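Local coordinates for protein (lectin) (Hyacinthoides hispanica, PDB 1B2P) that binds mannose as a bulb-type lectin of the monocot family and, as an agglutinin, probably cross-links cells that carry mannose-containing glycans, at the interface of chains A and B. Numbering follows the deposited sequence. Chains: chain A/B, Protein (lectin).

The interface of chains A and B. Residues chain A 26, 28-29, 31, 47; chain B 26, 28-29, 31, 47.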
loop_
_atom_site.group_PDB
_atom_site.type_symbol
_atom_site.label_atom_id
_atom_site.label_comp_id
_atom_site.label_asym_id
_atom_site.label_seq_id
_atom_site.Cartn_x
_atom_site.Cartn_y
_atom_site.Cartn_z
ATOM N N LEU A 26 8.588 -5.440 -1.438
ATOM C CA LEU A 26 9.300 -6.038 -0.307
ATOM C C LEU A 26 9.231 -7.559 -0.386
ATOM O O LEU A 26 8.192 -8.098 -0.796
ATOM C CB LEU A 26 8.527 -5.574 0.950
ATOM C CG LEU A 26 8.939 -4.377 1.749
ATOM C CD1 LEU A 26 9.179 -3.206 0.822
ATOM C CD2 LEU A 26 7.894 -4.135 2.877
ATOM N N GLY A 28 9.932 -10.183 2.567
ATOM C CA GLY A 28 10.570 -10.268 3.878
ATOM C C GLY A 28 11.162 -9.005 4.346
ATOM O O GLY A 28 10.467 -8.002 4.324
ATOM N N THR A 29 12.456 -8.897 4.760
ATOM C CA THR A 29 12.960 -7.561 5.070
ATOM C C THR A 29 13.853 -7.038 3.892
ATOM O O THR A 29 14.485 -5.991 4.156
ATOM C CB THR A 29 14.006 -7.625 6.238
ATOM O OG1 THR A 29 14.957 -8.607 5.925
ATOM C CG2 THR A 29 13.231 -7.939 7.524
ATOM N N VAL A 31 14.244 -5.161 0.444
ATOM C CA VAL A 31 13.563 -4.184 -0.416
ATOM C C VAL A 31 14.158 -4.400 -1.798
ATOM O O VAL A 31 15.384 -4.162 -1.942
ATOM C CB VAL A 31 13.738 -2.798 0.169
ATOM C CG1 VAL A 31 13.170 -1.690 -0.704
ATOM C CG2 VAL A 31 13.066 -2.706 1.562
ATOM N N ASN A 47 18.113 -4.556 -1.294
ATOM C CA ASN A 47 18.637 -3.663 -0.264
ATOM C C ASN A 47 19.598 -2.650 -0.839
ATOM O O ASN A 47 19.256 -2.005 -1.833
ATOM C CB ASN A 47 19.182 -4.529 0.892
ATOM C CG ASN A 47 18.053 -5.195 1.665
ATOM O OD1 ASN A 47 18.377 -6.200 2.309
ATOM N ND2 ASN A 47 16.881 -4.619 1.701
ATOM N N LEU B 26 8.319 1.041 5.928
ATOM C CA LEU B 26 9.658 1.104 5.342
ATOM C C LEU B 26 10.265 2.486 5.564
ATOM O O LEU B 26 9.534 3.486 5.504
ATOM C CB LEU B 26 9.447 0.897 3.824
ATOM C CG LEU B 26 9.585 -0.443 3.171
ATOM C CD1 LEU B 26 8.799 -1.472 3.952
ATOM C CD2 LEU B 26 9.210 -0.315 1.665
ATOM N N GLY B 28 13.373 4.118 3.622
ATOM C CA GLY B 28 14.507 3.742 2.782
ATOM C C GLY B 28 14.597 2.302 2.495
ATOM O O GLY B 28 13.601 1.739 2.068
ATOM N N THR B 29 15.719 1.565 2.723
ATOM C CA THR B 29 15.635 0.120 2.524
ATOM C C THR B 29 15.522 -0.606 3.910
ATOM O O THR B 29 15.645 -1.850 3.847
ATOM C CB THR B 29 17.001 -0.444 1.997
ATOM O OG1 THR B 29 18.023 0.025 2.834
ATOM C CG2 THR B 29 17.158 0.031 0.547
ATOM N N VAL B 31 13.351 -2.019 6.885
ATOM C CA VAL B 31 11.988 -2.465 7.202
ATOM C C VAL B 31 11.892 -2.379 8.716
ATOM O O VAL B 31 12.643 -3.132 9.386
ATOM C CB VAL B 31 11.759 -3.837 6.603
ATOM C CG1 VAL B 31 10.415 -4.447 6.967
ATOM C CG2 VAL B 31 11.858 -3.780 5.058
ATOM N N ASN B 47 15.192 -4.111 10.140
ATOM C CA ASN B 47 15.661 -5.262 9.373
ATOM C C ASN B 47 15.658 -6.524 10.203
ATOM O O ASN B 47 14.640 -6.815 10.835
ATOM C CB ASN B 47 17.009 -4.889 8.720
ATOM C CG ASN B 47 16.820 -3.880 7.597
ATOM O OD1 ASN B 47 17.825 -3.221 7.306
ATOM N ND2 ASN B 47 15.686 -3.855 6.948
#
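A:Val31 and B:Val31 meet at a patch of the two-fold symmetric interface between two identical bulb-type lectin chains of the beta-prism II family. The patch joins strand ends and loops and probably helps hold subunits together in the deposited tetramer, although the coordinates alone do not prove that this pairing is the biological one. It hides 226 Å² of protein surface, and no nitrogen or oxygen lies within bonding distance across it, so the contact made here is one of apolar packing and shape. The valine side chains cross obliquely, CG2 of A:Val31 lying 3.9 Å from CG2 of B:Val31. CG1 is anti to the backbone N (chi1 175°), and CG2, anti to the carbonyl carbon, is the branch turned to the other chain. The same methyl also meets the partner's loop, where CG2 of A:Val31 is 3.6 Å from the carbonyl O of B:Thr29 and 3.9 Å from its CA. It rests against both the partner's valine and the turn before strand 30-36. Beside the valines, A:Leu26 and B:Leu26, on strands 22-27, point tip to tip with their branched ends facing; their modelled methyl separation is too short to be trusted, so only the general approach is meaningful. Within chain A, CD1 of A:Leu26 lies 4.0 Å from CG2 of A:Val31, linking the leucine and valine pairs into one apolar patch. On the opposite side of the valines, B:Thr29 lays its methyl CG2 over the backbone of A:Asn47, 3.8 Å from the carbonyl O and 4.1 Å from CA. OG1 of B:Thr29 stands between the backbone N and the carbonyl carbon (chi1 51°), which leaves CG2 anti to the carbonyl carbon and turned toward that backbone. The two side chains approach at a slant; the amide end of A:Asn47 nears the carbonyl O of B:Thr29 without a hydrogen bond, and its modelled N and O may be interchanged. Exchanging the chains gives the twin contact of A:Thr29 with B:Asn47.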